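Local coordinates for protein putative retaining b-glycosidase (Saccharophagus degradans, PDB 5A95) that probably hydrolyses mixed-linkage beta-1,3-1,4-glucans as a retaining family 5 glycoside hydrolase whose substrate specificity depends on its quaternary structure, at residues T76-S81 / P334-T339; T101-I106 / I288-G293. The protein carries 1 engineered substitution. One frame throughout, in Å; residues are numbered along the deposited sequence. Where two conformers were deposited one is given.

Interaction 1. Residues T76-S81 / P334-T339; sequences TGKLLS and PDWSPT. With BGC (beta-D-glucopyranose), chain D; BGC (beta-D-glucopyranose), chain B.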
loop_
_atom_site.group_PDB
_atom_site.type_symbol
_atom_site.label_atom_id
_atom_site.label_comp_id
_atom_site.label_asym_id
_atom_site.label_seq_id
_atom_site.Cartn_x
_atom_site.Cartn_y
_atom_site.Cartn_z
ATOM N N THR A 76 -6.269 24.100 -6.993
ATOM C CA THR A 76 -7.313 24.795 -6.258
ATOM C C THR A 76 -6.814 25.284 -4.909
ATOM O O THR A 76 -7.101 26.400 -4.512
ATOM C CB THR A 76 -8.516 23.834 -6.071
ATOM O OG1 THR A 76 -9.026 23.444 -7.354
ATOM C CG2 THR A 76 -9.619 24.457 -5.257
ATOM N N GLY A 77 -6.087 24.433 -4.192
ATOM C CA GLY A 77 -5.563 24.801 -2.889
ATOM C C GLY A 77 -4.559 25.950 -2.949
ATOM O O GLY A 77 -4.518 26.806 -2.076
ATOM N N LYS A 78 -3.700 25.950 -3.967
ATOM C CA LYS A 78 -2.750 27.033 -4.160
ATOM C C LYS A 78 -3.533 28.329 -4.308
ATOM O O LYS A 78 -3.213 29.331 -3.687
ATOM C CB LYS A 78 -1.869 26.753 -5.390
ATOM C CG LYS A 78 -0.802 27.807 -5.689
ATOM C CD LYS A 78 -1.343 28.964 -6.516
ATOM C CE LYS A 78 -0.202 29.873 -6.946
ATOM N NZ LYS A 78 -0.676 31.109 -7.598
ATOM N N LEU A 79 -4.546 28.318 -5.168
ATOM C CA LEU A 79 -5.354 29.505 -5.416
ATOM C C LEU A 79 -6.132 29.958 -4.177
ATOM O O LEU A 79 -6.150 31.167 -3.851
ATOM C CB LEU A 79 -6.261 29.271 -6.611
ATOM C CG LEU A 79 -5.508 29.184 -7.953
ATOM C CD1 LEU A 79 -6.439 28.649 -9.027
ATOM C CD2 LEU A 79 -4.929 30.540 -8.340
ATOM N N LEU A 80 -6.723 29.010 -3.452
ATOM C CA LEU A 80 -7.471 29.355 -2.227
ATOM C C LEU A 80 -6.590 30.073 -1.214
ATOM O O LEU A 80 -7.050 30.952 -0.475
ATOM C CB LEU A 80 -8.054 28.089 -1.576
ATOM C CG LEU A 80 -9.296 27.500 -2.218
ATOM C CD1 LEU A 80 -9.517 26.036 -1.824
ATOM C CD2 LEU A 80 -10.520 28.338 -1.878
ATOM N N SER A 81 -5.335 29.664 -1.144
ATOM C CA SER A 81 -4.439 30.142 -0.108
ATOM C C SER A 81 -4.285 31.669 -0.173
ATOM O O SER A 81 -4.015 32.294 0.844
ATOM C CB SER A 81 -3.093 29.411 -0.161
ATOM O OG SER A 81 -2.272 29.869 -1.199
ATOM N N PRO A 334 0.344 33.672 -12.221
ATOM C CA PRO A 334 1.526 34.548 -12.205
ATOM C C PRO A 334 2.727 33.994 -11.434
ATOM O O PRO A 334 3.797 34.588 -11.472
ATOM C CB PRO A 334 1.002 35.827 -11.530
ATOM C CG PRO A 334 -0.034 35.334 -10.591
ATOM C CD PRO A 334 -0.669 34.135 -11.252
ATOM N N ASP A 335 2.551 32.891 -10.716
ATOM C CA ASP A 335 3.594 32.326 -9.862
ATOM C C ASP A 335 4.220 31.068 -10.425
ATOM O O ASP A 335 5.445 30.942 -10.477
ATOM C CB ASP A 335 3.052 32.032 -8.451
ATOM C CG ASP A 335 2.429 33.230 -7.817
ATOM O OD1 ASP A 335 3.104 34.259 -7.782
ATOM O OD2 ASP A 335 1.277 33.159 -7.361
ATOM N N TRP A 336 3.389 30.122 -10.853
ATOM C CA TRP A 336 3.845 28.880 -11.430
ATOM C C TRP A 336 4.254 29.113 -12.880
ATOM O O TRP A 336 3.559 29.803 -13.612
ATOM C CB TRP A 336 2.709 27.861 -11.366
ATOM C CG TRP A 336 2.446 27.321 -10.020
ATOM C CD1 TRP A 336 2.982 27.746 -8.826
ATOM C CD2 TRP A 336 1.608 26.215 -9.717
ATOM N NE1 TRP A 336 2.514 26.946 -7.795
ATOM C CE2 TRP A 336 1.655 26.013 -8.314
ATOM C CE3 TRP A 336 0.797 25.377 -10.498
ATOM C CZ2 TRP A 336 0.945 24.996 -7.684
ATOM C CZ3 TRP A 336 0.097 24.342 -9.858
ATOM C CH2 TRP A 336 0.175 24.168 -8.474
ATOM N N SER A 337 5.364 28.512 -13.281
ATOM C CA SER A 337 5.977 28.817 -14.567
ATOM C C SER A 337 6.002 27.599 -15.510
ATOM O O SER A 337 5.926 26.458 -15.065
ATOM C CB SER A 337 7.403 29.311 -14.345
ATOM O OG SER A 337 8.195 28.302 -13.763
ATOM N N PRO A 338 6.092 27.830 -16.829
ATOM C CA PRO A 338 6.065 29.146 -17.474
ATOM C C PRO A 338 4.699 29.820 -17.342
ATOM O O PRO A 338 3.672 29.194 -17.582
ATOM C CB PRO A 338 6.389 28.829 -18.937
ATOM C CG PRO A 338 5.957 27.404 -19.122
ATOM C CD PRO A 338 6.314 26.757 -17.811
ATOM N N THR A 339 4.693 31.100 -16.963
ATOM C CA THR A 339 3.457 31.824 -16.745
ATOM C C THR A 339 2.830 32.303 -18.054
ATOM O O THR A 339 3.549 32.554 -19.020
ATOM C CB THR A 339 3.700 33.095 -15.938
ATOM O OG1 THR A 339 4.523 33.956 -16.716
ATOM C CG2 THR A 339 4.355 32.809 -14.621
HETATM C C2 BGC D . 5.832 25.071 -11.909
HETATM C C3 BGC D . 6.202 25.234 -10.446
HETATM C C4 BGC D . 5.145 24.632 -9.547
HETATM C C5 BGC D . 4.838 23.193 -9.958
HETATM C C6 BGC D . 3.639 22.608 -9.258
HETATM C C1 BGC D . 5.614 23.587 -12.152
HETATM O O2 BGC D . 6.914 25.583 -12.683
HETATM O O3 BGC D . 6.304 26.635 -10.159
HETATM O O4 BGC D . 5.629 24.628 -8.207
HETATM O O5 BGC D . 4.541 23.144 -11.342
HETATM O O6 BGC D . 3.413 21.282 -9.725
HETATM C C2 BGC B . 7.683 28.585 -9.915
HETATM C C3 BGC B . 9.065 29.110 -9.584
HETATM C C4 BGC B . 9.570 28.474 -8.310
HETATM C C5 BGC B . 9.545 26.966 -8.453
HETATM C C6 BGC B . 9.996 26.261 -7.178
HETATM C C1 BGC B . 7.656 27.081 -9.947
HETATM O O2 BGC B . 7.282 29.106 -11.190
HETATM O O3 BGC B . 8.988 30.519 -9.383
HETATM O O4 BGC B . 10.889 28.961 -8.051
HETATM O O5 BGC B . 8.203 26.548 -8.725
HETATM O O6 BGC B . 9.082 26.570 -6.110
#

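Interaction 2. Residues T101-I106 / I288-G293; sequences TIRLPI and IATQLG. Engineered in segment 288-293: Q291 (natural residue Glu). With BGC (beta-D-glucopyranose), chain C.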
loop_
_atom_site.group_PDB
_atom_site.type_symbol
_atom_site.label_atom_id
_atom_site.label_comp_id
_atom_site.label_asym_id
_atom_site.label_seq_id
_atom_site.Cartn_x
_atom_site.Cartn_y
_atom_site.Cartn_z
ATOM N N THR A 101 -12.018 25.694 -22.541
ATOM C CA THR A 101 -11.588 24.633 -21.625
ATOM C C THR A 101 -10.648 25.172 -20.573
ATOM O O THR A 101 -9.763 25.972 -20.873
ATOM C CB THR A 101 -10.836 23.527 -22.420
ATOM O OG1 THR A 101 -11.691 22.983 -23.419
ATOM C CG2 THR A 101 -10.405 22.387 -21.517
ATOM N N ILE A 102 -10.823 24.703 -19.341
ATOM C CA ILE A 102 -9.848 24.888 -18.289
ATOM C C ILE A 102 -9.437 23.520 -17.754
ATOM O O ILE A 102 -10.300 22.668 -17.495
ATOM C CB ILE A 102 -10.416 25.743 -17.148
ATOM C CG1 ILE A 102 -10.639 27.164 -17.661
ATOM C CG2 ILE A 102 -9.466 25.773 -15.950
ATOM C CD1 ILE A 102 -11.339 28.098 -16.700
ATOM N N ARG A 103 -8.127 23.317 -17.610
ATOM C CA ARG A 103 -7.565 22.113 -16.982
ATOM C C ARG A 103 -7.222 22.428 -15.528
ATOM O O ARG A 103 -6.543 23.429 -15.246
ATOM C CB ARG A 103 -6.332 21.642 -17.723
ATOM C CG ARG A 103 -5.635 20.416 -17.143
ATOM C CD ARG A 103 -4.591 19.939 -18.120
ATOM N NE ARG A 103 -3.823 18.748 -17.781
ATOM C CZ ARG A 103 -2.570 18.712 -17.328
ATOM N NH1 ARG A 103 -1.966 19.806 -16.878
ATOM N NH2 ARG A 103 -1.907 17.554 -17.310
ATOM N N LEU A 104 -7.696 21.575 -14.625
ATOM C CA LEU A 104 -7.470 21.704 -13.185
ATOM C C LEU A 104 -6.426 20.666 -12.770
ATOM O O LEU A 104 -6.731 19.481 -12.793
ATOM C CB LEU A 104 -8.772 21.449 -12.412
ATOM C CG LEU A 104 -9.984 22.339 -12.693
ATOM C CD1 LEU A 104 -11.128 21.986 -11.733
ATOM C CD2 LEU A 104 -9.613 23.801 -12.561
ATOM N N PRO A 105 -5.208 21.102 -12.400
ATOM C CA PRO A 105 -4.153 20.156 -12.036
ATOM C C PRO A 105 -4.236 19.853 -10.551
ATOM O O PRO A 105 -3.635 20.558 -9.721
ATOM C CB PRO A 105 -2.873 20.909 -12.401
ATOM C CG PRO A 105 -3.208 22.339 -12.172
ATOM C CD PRO A 105 -4.678 22.487 -12.512
ATOM N N ILE A 106 -4.957 18.787 -10.212
ATOM C CA ILE A 106 -5.230 18.424 -8.835
ATOM C C ILE A 106 -4.039 17.695 -8.268
ATOM O O ILE A 106 -3.752 16.566 -8.645
ATOM C CB ILE A 106 -6.520 17.603 -8.746
ATOM C CG1 ILE A 106 -7.684 18.461 -9.260
ATOM C CG2 ILE A 106 -6.765 17.097 -7.324
ATOM C CD1 ILE A 106 -8.895 17.707 -9.743
ATOM N N ILE A 288 -4.929 15.455 -26.839
ATOM C CA ILE A 288 -4.922 16.734 -26.174
ATOM C C ILE A 288 -3.523 17.018 -25.648
ATOM O O ILE A 288 -2.948 16.238 -24.864
ATOM C CB ILE A 288 -5.937 16.880 -25.002
ATOM C CG1 ILE A 288 -7.308 16.313 -25.342
ATOM C CG2 ILE A 288 -6.029 18.336 -24.554
ATOM C CD1 ILE A 288 -8.309 16.351 -24.195
ATOM N N ALA A 289 -2.951 18.127 -26.121
ATOM C CA ALA A 289 -1.686 18.605 -25.596
ATOM C C ALA A 289 -1.988 19.350 -24.301
ATOM O O ALA A 289 -2.196 20.570 -24.312
ATOM C CB ALA A 289 -0.999 19.470 -26.638
ATOM N N THR A 290 -2.078 18.602 -23.192
ATOM C CA THR A 290 -2.572 19.193 -21.958
ATOM C C THR A 290 -1.573 20.061 -21.189
ATOM O O THR A 290 -1.967 20.726 -20.239
ATOM C CB THR A 290 -3.185 18.144 -21.031
ATOM O OG1 THR A 290 -2.289 17.040 -20.917
ATOM C CG2 THR A 290 -4.539 17.688 -21.506
ATOM N N GLN A 291 -0.321 20.050 -21.629
ATOM C CA GLN A 291 0.673 21.044 -21.224
ATOM C C GLN A 291 1.535 21.326 -22.417
ATOM O O GLN A 291 1.957 20.427 -23.147
ATOM C CB GLN A 291 1.546 20.590 -20.057
ATOM C CG GLN A 291 0.730 20.407 -18.810
ATOM C CD GLN A 291 1.509 20.097 -17.557
ATOM O OE1 GLN A 291 0.942 19.589 -16.605
ATOM N NE2 GLN A 291 2.747 20.502 -17.506
ATOM N N LEU A 292 1.791 22.606 -22.606
ATOM C CA LEU A 292 2.694 23.156 -23.608
ATOM C C LEU A 292 2.953 24.600 -23.199
ATOM O O LEU A 292 2.206 25.165 -22.418
ATOM C CB LEU A 292 2.115 23.063 -25.025
ATOM C CG LEU A 292 0.962 23.978 -25.385
ATOM C CD1 LEU A 292 0.863 24.217 -26.884
ATOM C CD2 LEU A 292 -0.365 23.432 -24.866
ATOM N N GLY A 293 3.962 25.217 -23.778
ATOM C CA GLY A 293 4.284 26.607 -23.508
ATOM C C GLY A 293 5.775 26.833 -23.373
ATOM O O GLY A 293 6.537 25.893 -23.431
HETATM C C2 BGC C . 4.898 19.735 -14.574
HETATM C C3 BGC C . 4.392 21.057 -14.002
HETATM C C4 BGC C . 5.545 22.067 -13.961
HETATM C C5 BGC C . 6.163 22.197 -15.340
HETATM C C6 BGC C . 7.293 23.198 -15.379
HETATM C C1 BGC C . 5.781 19.886 -15.810
HETATM O O1 BGC C . 6.612 18.775 -16.028
HETATM O O2 BGC C . 3.755 18.839 -14.834
HETATM O O3 BGC C . 3.785 20.771 -12.702
HETATM O O4 BGC C . 5.207 23.380 -13.492
HETATM O O5 BGC C . 6.718 20.924 -15.655
HETATM O O6 BGC C . 7.881 23.050 -16.672
#

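Interaction 1. Residues T76-S81 / P334-T339
Two carboxylates grip the amine of K78. Across this contact, K78 NZ donates to D335 OD2 at 2.8 Å in a salt bridge, and NZ reaches OD2 on its anti lone pair, on the side turned from OD1. The second grip comes from D333 OD1. The other oxygen of D333 accepts from the backbone N of both D335 and W336, so one aspartate ties the lysine and the start of the loop together. K78 leaves its helix with CG anti to the backbone N (chi1 -179°), bends at chi2 (-85°) and then runs straight, passing across one face of the W336 indole on the way to its carboxylates. K78 CG lies 3.9 Å from W336 CZ2, and further along K78 CE sits 4.0 Å above the plane of the W336 ring, toward its rim. NZ stands too far from the ring for more than a weak cation-pi attraction, so the aliphatic chain does most of the touching.

The fold is the (beta/alpha)8 barrel of family 5. Helix 76-81 follows its first strand, and residues 334-339 belong to the long loop after the eighth, beside the glycan cleft. Here W336 is a sugar platform. On the ring face opposite the lysine lies the chain D glucose, its C4 3.8 Å from W336 CG and its C6 3.9 Å from W336 CH2, a CH-pi type of packing. The loop backbone holds the glycan as well: O2 of the chain D glucose donates to S337 O at 2.7 Å, and O2 of the chain B glucose donates to D335 O, also at 2.7 Å. W32 of the second subunit meets the W336 ring edge-to-face and packs on K78 too.

Interaction 2. Residues T101-I106 / I288-G293
R103, on the second strand of the (beta/alpha)8 barrel, reaches across the barrel's interior to T290 and Q291, which follow the seventh strand. Its CB points at that segment; chi1 of 178° swings CG to the side opposite the backbone N, and the chain stays extended as far as NE. CD arrives first, 3.5 Å from T290 O. Next comes NE, 3.4 Å from T290 CB, with the threonine side chain crossing it at about a right angle. NE also makes a salt bridge with E185 OE1, while E185 OE2 bonds T290 OG1, so one carboxylate holds both partners of this crossing. At CZ the guanidinium spreads flat, and T290 O stands 3.3 Å above its plane, offset toward the rim. That carbonyl has its own donors in N72 ND2 and T328 OG1.

At the tip, NH1 bonds Q291 OE1 at 2.9 Å with an N-H...O angle of 158°. The acceptor lies near the guanidinium plane, and the hydrogen meets a lone pair in the plane of the amide carbonyl, although the two flat groups are turned 75° apart. NH1 also donates to N72 OD1, and NH2 to N188 OD1. With bonds at NE, NH1 and NH2 the head group has little freedom to turn, and its NH1 helps to position OE1 in this buried setting.

Q291 is an engineered replacement for a natural glutamate. Its place after the seventh strand is where family 5 retaining enzymes carry the nucleophile, consistent with that role for the natural residue. Q291 CG rests 3.4 Å from R103 NH1, and beyond it the extended chain carries the amide to the glycan pocket. There NE2, which also bonds Y256 OH, makes a weak 3.3 Å hydrogen bond to O2 of the chain C glucose.

Going along the chain, barrel strand 65-72 leads into helix 76-81, the first half of interaction 1, and after helix 87-96 comes strand 101-106, the first half of interaction 2. The chain then builds the middle of the barrel before 288-293 closes interaction 2 over 181 intervening residues. Strand 326-329 follows, and loop 334-339 closes interaction 1 around 252 residues. Interaction 2 is therefore nested inside interaction 1. The inner contact ties the second strand to the end of the seventh through the barrel interior; the outer joins the helix after the first strand to the loop after the eighth. Their centres are 14 Å apart, and they touch where P338 packs on G293.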